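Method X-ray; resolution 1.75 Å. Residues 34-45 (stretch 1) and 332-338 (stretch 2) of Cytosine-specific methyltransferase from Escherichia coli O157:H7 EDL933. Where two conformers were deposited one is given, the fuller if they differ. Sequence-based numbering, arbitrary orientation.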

ATOM      1  N   GLN A  34      -5.401 -10.202  12.004  1.00 23.65           N
ATOM      2  CA  GLN A  34      -6.200 -11.202  11.348  1.00 22.10           C
ATOM      3  C   GLN A  34      -6.988 -10.647  10.170  1.00 21.14           C
ATOM      4  O   GLN A  34      -7.022 -11.253   9.127  1.00 24.33           O
ATOM      5  CB  GLN A  34      -7.163 -11.841  12.353  1.00 28.63           C
ATOM      6  CG  GLN A  34      -8.059 -12.901  11.740  1.00 41.64           C
ATOM      7  CD  GLN A  34      -9.212 -13.244  12.661  1.00 53.61           C
ATOM      8  OE1 GLN A  34      -9.013 -13.856  13.711  1.00 52.65           O
ATOM      9  NE2 GLN A  34     -10.422 -12.820  12.288  1.00 57.10           N
ATOM     10  N   HIS A  35      -7.585  -9.468  10.314  1.00 21.06           N
ATOM     11  CA  HIS A  35      -8.326  -8.912   9.195  1.00 20.00           C
ATOM     12  C   HIS A  35      -7.436  -8.535   7.995  1.00 15.63           C
ATOM     13  O   HIS A  35      -7.806  -8.776   6.842  1.00 23.68           O
ATOM     14  CB  HIS A  35      -9.105  -7.674   9.641  1.00 24.14           C
ATOM     15  CG  HIS A  35     -10.143  -7.979  10.666  1.00 33.07           C
ATOM     16  ND1 HIS A  35     -11.274  -8.712  10.377  1.00 40.12           N
ATOM     17  CD2 HIS A  35     -10.198  -7.705  11.989  1.00 36.14           C
ATOM     18  CE1 HIS A  35     -11.999  -8.847  11.471  1.00 40.71           C
ATOM     19  NE2 HIS A  35     -11.371  -8.241  12.462  1.00 38.92           N
ATOM     20  N   ALA A  36      -6.298  -7.913   8.294  1.00 19.64           N
ATOM     21  CA  ALA A  36      -5.339  -7.523   7.276  1.00 18.09           C
ATOM     22  C   ALA A  36      -4.821  -8.744   6.558  1.00 19.84           C
ATOM     23  O   ALA A  36      -4.839  -8.794   5.330  1.00 17.84           O
ATOM     24  CB  ALA A  36      -4.206  -6.741   7.885  1.00 17.86           C
ATOM     25  N   ILE A  37      -4.401  -9.773   7.306  1.00 19.27           N
ATOM     26  CA  ILE A  37      -3.859 -10.933   6.603  1.00 20.06           C
ATOM     27  C   ILE A  37      -4.914 -11.759   5.869  1.00 20.28           C
ATOM     28  O   ILE A  37      -4.625 -12.339   4.810  1.00 21.76           O
ATOM     29  CB  ILE A  37      -2.997 -11.866   7.508  1.00 22.96           C
ATOM     30  CG1 ILE A  37      -2.013 -12.664   6.636  1.00 23.94           C
ATOM     31  CG2 ILE A  37      -3.878 -12.772   8.403  1.00 25.47           C
ATOM     32  CD1 ILE A  37      -1.079 -13.513   7.437  1.00 22.77           C
ATOM     33  N   ASN A  38      -6.144 -11.812   6.380  1.00 17.60           N
ATOM     34  CA  ASN A  38      -7.199 -12.458   5.632  1.00 21.13           C
ATOM     35  C   ASN A  38      -7.425 -11.719   4.333  1.00 22.78           C
ATOM     36  O   ASN A  38      -7.629 -12.329   3.288  1.00 21.52           O
ATOM     37  CB  ASN A  38      -8.493 -12.503   6.462  1.00 23.93           C
ATOM     38  CG  ASN A  38      -8.439 -13.569   7.533  1.00 30.65           C
ATOM     39  OD1 ASN A  38      -7.546 -14.424   7.527  1.00 34.88           O
ATOM     40  ND2 ASN A  38      -9.389 -13.523   8.466  1.00 32.91           N
ATOM     41  N   THR A  39      -7.393 -10.403   4.391  1.00 19.29           N
ATOM     42  CA  THR A  39      -7.561  -9.647   3.134  1.00 19.33           C
ATOM     43  C   THR A  39      -6.399  -9.856   2.151  1.00 23.02           C
ATOM     44  O   THR A  39      -6.594  -9.953   0.927  1.00 20.76           O
ATOM     45  CB  THR A  39      -7.831  -8.154   3.388  1.00 24.04           C
ATOM     46  OG1 THR A  39      -9.090  -8.058   4.070  1.00 26.69           O
ATOM     47  CG2 THR A  39      -7.884  -7.384   2.067  1.00 21.17           C
ATOM     48  N   HIS A  40      -5.187  -9.971   2.698  1.00 17.56           N
ATOM     49  CA  HIS A  40      -4.033 -10.238   1.863  1.00 19.75           C
ATOM     50  C   HIS A  40      -4.280 -11.577   1.157  1.00 22.57           C
ATOM     51  O   HIS A  40      -4.096 -11.677  -0.081  1.00 21.57           O
ATOM     52  CB  HIS A  40      -2.753 -10.261   2.702  1.00 14.74           C
ATOM     53  CG  HIS A  40      -1.510 -10.181   1.880  1.00 17.63           C
ATOM     54  ND1 HIS A  40      -1.046 -11.257   1.134  1.00 19.63           N
ATOM     55  CD2 HIS A  40      -0.608  -9.186   1.714  1.00 18.08           C
ATOM     56  CE1 HIS A  40       0.058 -10.902   0.508  1.00 19.10           C
ATOM     57  NE2 HIS A  40       0.362  -9.663   0.864  1.00 21.15           N
ATOM     58  N   ALA A  41      -4.757 -12.588   1.895  1.00 19.78           N
ATOM     59  CA  ALA A  41      -4.976 -13.922   1.281  1.00 20.88           C
ATOM     60  C   ALA A  41      -6.053 -13.928   0.224  1.00 22.05           C
ATOM     61  O   ALA A  41      -5.992 -14.696  -0.723  1.00 25.97           O
ATOM     62  CB  ALA A  41      -5.283 -14.984   2.330  1.00 22.42           C
ATOM     63  N   ILE A  42      -7.055 -13.070   0.383  1.00 23.08           N
ATOM     64  CA  ILE A  42      -8.116 -12.960  -0.640  1.00 21.56           C
ATOM     65  C   ILE A  42      -7.546 -12.454  -1.968  1.00 27.17           C
ATOM     66  O   ILE A  42      -7.919 -12.926  -3.045  1.00 24.57           O
ATOM     67  CB  ILE A  42      -9.261 -12.005  -0.181  1.00 22.81           C
ATOM     68  CG1 ILE A  42     -10.126 -12.640   0.924  1.00 27.98           C
ATOM     69  CG2 ILE A  42     -10.191 -11.667  -1.353  1.00 21.29           C
ATOM     70  CD1 ILE A  42     -10.734 -13.997   0.556  1.00 33.77           C
ATOM     71  N   ASN A  43      -6.625 -11.510  -1.885  1.00 25.94           N
ATOM     72  CA  ASN A  43      -6.093 -10.876  -3.075  1.00 22.96           C
ATOM     73  C   ASN A  43      -4.849 -11.584  -3.581  1.00 24.98           C
ATOM     74  O   ASN A  43      -4.493 -11.458  -4.739  1.00 22.87           O
ATOM     75  CB  ASN A  43      -5.797  -9.416  -2.798  1.00 22.75           C
ATOM     76  CG  ASN A  43      -7.070  -8.617  -2.628  1.00 21.68           C
ATOM     77  OD1 ASN A  43      -7.786  -8.312  -3.625  1.00 22.97           O
ATOM     78  ND2 ASN A  43      -7.413  -8.338  -1.380  1.00 22.70           N
ATOM     79  N   PHE A  44      -4.183 -12.334  -2.700  1.00 22.43           N
ATOM     80  CA  PHE A  44      -2.962 -13.078  -3.095  1.00 22.09           C
ATOM     81  C   PHE A  44      -3.118 -14.561  -2.708  1.00 23.66           C
ATOM     82  O   PHE A  44      -2.405 -15.058  -1.829  1.00 24.14           O
ATOM     83  CB  PHE A  44      -1.712 -12.493  -2.414  1.00 22.37           C
ATOM     84  CG  PHE A  44      -1.413 -11.083  -2.814  1.00 22.23           C
ATOM     85  CD1 PHE A  44      -0.585 -10.802  -3.910  1.00 25.79           C
ATOM     86  CD2 PHE A  44      -2.028 -10.025  -2.135  1.00 23.31           C
ATOM     87  CE1 PHE A  44      -0.331  -9.455  -4.299  1.00 25.50           C
ATOM     88  CE2 PHE A  44      -1.803  -8.683  -2.508  1.00 19.85           C
ATOM     89  CZ  PHE A  44      -0.944  -8.401  -3.605  1.00 21.58           C
ATOM     90  N   PRO A  45      -4.059 -15.269  -3.343  1.00 24.77           N
ATOM     91  CA  PRO A  45      -4.379 -16.621  -2.869  1.00 28.07           C
ATOM     92  C   PRO A  45      -3.269 -17.638  -3.016  1.00 29.90           C
ATOM     93  O   PRO A  45      -3.351 -18.681  -2.378  1.00 31.23           O
ATOM     94  CB  PRO A  45      -5.595 -17.033  -3.711  1.00 29.43           C
ATOM     95  CG  PRO A  45      -5.553 -16.173  -4.877  1.00 26.82           C
ATOM     96  CD  PRO A  45      -4.866 -14.894  -4.514  1.00 30.34           C
ATOM     97  N   ASP A 332      -9.433  -1.281  -8.986  1.00 23.72           N
ATOM     98  CA  ASP A 332     -10.821  -1.631  -8.667  1.00 23.88           C
ATOM     99  C   ASP A 332     -11.081  -3.086  -8.384  1.00 23.73           C
ATOM    100  O   ASP A 332     -12.063  -3.391  -7.721  1.00 24.37           O
ATOM    101  CB  ASP A 332     -11.770  -1.204  -9.797  1.00 23.83           C
ATOM    102  CG  ASP A 332     -12.137   0.239  -9.730  1.00 26.93           C
ATOM    103  OD1 ASP A 332     -11.786   0.928  -8.752  1.00 22.61           O
ATOM    104  OD2 ASP A 332     -12.837   0.707 -10.667  1.00 27.21           O
ATOM    105  N   TRP A 333     -10.212  -3.978  -8.872  1.00 21.89           N
ATOM    106  CA  TRP A 333     -10.367  -5.424  -8.639  1.00 22.29           C
ATOM    107  C   TRP A 333      -9.802  -5.916  -7.292  1.00 24.43           C
ATOM    108  O   TRP A 333     -10.006  -7.058  -6.923  1.00 23.59           O
ATOM    109  CB  TRP A 333      -9.781  -6.240  -9.822  1.00 20.24           C
ATOM    110  CG  TRP A 333      -8.355  -5.895 -10.205  1.00 25.95           C
ATOM    111  CD1 TRP A 333      -7.964  -5.071 -11.209  1.00 22.54           C
ATOM    112  CD2 TRP A 333      -7.126  -6.387  -9.590  1.00 24.55           C
ATOM    113  NE1 TRP A 333      -6.584  -5.030 -11.293  1.00 24.27           N
ATOM    114  CE2 TRP A 333      -6.046  -5.828 -10.316  1.00 24.76           C
ATOM    115  CE3 TRP A 333      -6.850  -7.264  -8.524  1.00 26.55           C
ATOM    116  CZ2 TRP A 333      -4.700  -6.080  -9.993  1.00 25.62           C
ATOM    117  CZ3 TRP A 333      -5.523  -7.525  -8.198  1.00 26.64           C
ATOM    118  CH2 TRP A 333      -4.457  -6.933  -8.927  1.00 26.76           C
ATOM    119  N   PHE A 334      -9.136  -5.022  -6.559  1.00 20.31           N
ATOM    120  CA  PHE A 334      -8.599  -5.360  -5.239  1.00 19.64           C
ATOM    121  C   PHE A 334      -9.770  -5.365  -4.256  1.00 22.13           C
ATOM    122  O   PHE A 334     -10.574  -4.439  -4.223  1.00 23.35           O
ATOM    123  CB  PHE A 334      -7.510  -4.353  -4.844  1.00 18.22           C
ATOM    124  CG  PHE A 334      -6.605  -4.844  -3.756  1.00 21.13           C
ATOM    125  CD1 PHE A 334      -5.391  -5.479  -4.083  1.00 20.23           C
ATOM    126  CD2 PHE A 334      -6.975  -4.720  -2.426  1.00 18.65           C
ATOM    127  CE1 PHE A 334      -4.548  -5.979  -3.078  1.00 21.29           C
ATOM    128  CE2 PHE A 334      -6.117  -5.207  -1.397  1.00 22.12           C
ATOM    129  CZ  PHE A 334      -4.917  -5.831  -1.751  1.00 19.18           C
ATOM    130  N   ARG A 335      -9.871  -6.410  -3.438  1.00 21.01           N
ATOM    131  CA  ARG A 335     -11.038  -6.583  -2.590  1.00 21.05           C
ATOM    132  C   ARG A 335     -10.670  -6.336  -1.143  1.00 23.08           C
ATOM    133  O   ARG A 335      -9.711  -6.922  -0.647  1.00 24.54           O
ATOM    134  CB  ARG A 335     -11.559  -8.003  -2.730  1.00 21.25           C
ATOM    135  CG  ARG A 335     -12.928  -8.210  -2.076  1.00 22.08           C
ATOM    136  CD  ARG A 335     -13.444  -9.619  -2.405  1.00 23.60           C
ATOM    137  NE  ARG A 335     -14.743  -9.849  -1.782  1.00 27.50           N
ATOM    138  CZ  ARG A 335     -15.630 -10.751  -2.200  1.00 29.87           C
ATOM    139  NH1 ARG A 335     -15.362 -11.488  -3.279  1.00 25.75           N
ATOM    140  NH2 ARG A 335     -16.806 -10.887  -1.565  1.00 26.94           N
ATOM    141  N   PHE A 336     -11.417  -5.474  -0.464  1.00 17.90           N
ATOM    142  CA  PHE A 336     -11.104  -5.155   0.946  1.00 21.49           C
ATOM    143  C   PHE A 336     -12.117  -5.800   1.865  1.00 22.46           C
ATOM    144  O   PHE A 336     -13.094  -6.391   1.402  1.00 22.63           O
ATOM    145  CB  PHE A 336     -11.119  -3.634   1.172  1.00 22.16           C
ATOM    146  CG  PHE A 336     -10.044  -2.937   0.423  1.00 22.92           C
ATOM    147  CD1 PHE A 336      -8.781  -2.830   0.970  1.00 23.40           C
ATOM    148  CD2 PHE A 336     -10.262  -2.478  -0.884  1.00 21.96           C
ATOM    149  CE1 PHE A 336      -7.738  -2.246   0.244  1.00 24.55           C
ATOM    150  CE2 PHE A 336      -9.219  -1.883  -1.629  1.00 22.27           C
ATOM    151  CZ  PHE A 336      -7.963  -1.754  -1.053  1.00 24.50           C
ATOM    152  N   HIS A 337     -11.897  -5.693   3.178  1.00 21.19           N
ATOM    153  CA  HIS A 337     -12.897  -6.149   4.133  1.00 23.94           C
ATOM    154  C   HIS A 337     -14.240  -5.479   3.868  1.00 27.06           C
ATOM    155  O   HIS A 337     -14.297  -4.311   3.451  1.00 32.06           O
ATOM    156  CB  HIS A 337     -12.432  -5.831   5.560  1.00 24.30           C
ATOM    157  CG  HIS A 337     -13.178  -6.594   6.616  1.00 30.44           C
ATOM    158  ND1 HIS A 337     -14.344  -6.125   7.194  1.00 33.67           N
ATOM    159  CD2 HIS A 337     -12.926  -7.796   7.194  1.00 32.58           C
ATOM    160  CE1 HIS A 337     -14.778  -7.006   8.081  1.00 35.53           C
ATOM    161  NE2 HIS A 337     -13.946  -8.034   8.092  1.00 34.29           N
ATOM    162  N   VAL A 338     -15.317  -6.202   4.172  1.00 33.06           N
ATOM    163  CA  VAL A 338     -16.686  -5.718   3.906  0.50 34.25           C
ATOM    164  C   VAL A 338     -17.088  -4.443   4.660  1.00 35.22           C
ATOM    165  O   VAL A 338     -17.852  -3.612   4.123  1.00 36.98           O
ATOM    166  CB  VAL A 338     -17.778  -6.823   4.118  0.50 36.82           C
ATOM    167  CG1 VAL A 338     -17.701  -7.873   3.031  0.50 38.97           C
ATOM    168  CG2 VAL A 338     -17.674  -7.479   5.503  0.50 36.39           C
TER
HETATM  169  O   HOH W   1     -10.738  -8.791   1.681  1.00 33.80           O
HETATM  170  O   HOH W   2      -8.509  -9.129  -5.978  1.00 25.93           O

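An extended segment has backbone N–H and C=O groups with no helical partners of their own, and one way to hold it against a helix is to let a side-chain amide play the part of a neighbouring strand. The contact between residues 34-45 and 332-338 of this cytosine-specific methyltransferase is a clear example. The first stretch is helical from Gln-34 to Asn-43, with Phe-44 the first residue to leave helical geometry; the second has no regular secondary structure. The segment lies along one side of the helix, with Thr-39 nearest Phe-336 (6.1 Å between CA atoms) and Asn-43 nearest Phe-334 (6.4 Å between CA atoms), so the two chains run in opposite senses. His-35, Thr-39 and the adjacent pair Ile-42 and Asn-43, at intervals of three or four residues, direct their CA-to-CB bonds toward the segment, and together the stretches bury 406 Å².

Asn-43 covers the most surface and does most of the bonding. Its carboxamide carries an acceptor and a donor side by side, and both are spent on the backbone of Arg-335: Arg-335 N donates to Asn-43 OD1 at 2.8 Å, and Asn-43 ND2 donates to Arg-335 O at 2.8 Å. Both bonds are almost straight, with angles of 171° and 172°. Because the partners are main-chain atoms, the pairing reads the course of the backbone and leaves the Arg-335 side chain free to lead away, its guanidinium bonded elsewhere in the structure. The second hydrogen of the amide serves the helix itself, ND2 donating to Thr-39 O at 2.9 Å, which helps fix the orientation of the group. Water 2 adds a further link, donating to Asn-43 OD1 (2.6 Å) and Trp-333 O (2.7 Å).

Phe-334 supplies the apolar floor beneath this polar pair. One face of its ring lies against Asn-43, whose CB sits 4.1 Å from the ring centroid in a CH-pi contact and whose ND2 approaches Phe-334 CE2 to 3.4 Å. At the ring's edge comes Phe-44, with its CE2 3.9 Å from Phe-334 CE1. The aromatic side chains thus extend the contact past the end of the helix.

One turn back, Thr-39 turns its methyl to the segment, CG2 lying 3.3 Å from Arg-335 O and 4.1 Å from Phe-336 CA. Its hydroxyl joins the contact through water 1, which lies 3.0 Å from Thr-39 OG1 and donates to Arg-335 O at 3.2 Å. That carbonyl therefore accepts from both Asn-43 and a water.

Toward the start of the helix, His-337 covers nearly as much surface as Phe-334 and, like it, does so by packing. Its NE2 comes within 3.6 Å of His-35 ND1, and the two imidazoles meet obliquely, their planes at 89° and their centroids 5.0 Å apart. Specific bonding is thus concentrated at Asn-43, while packing extends the fit along the helix.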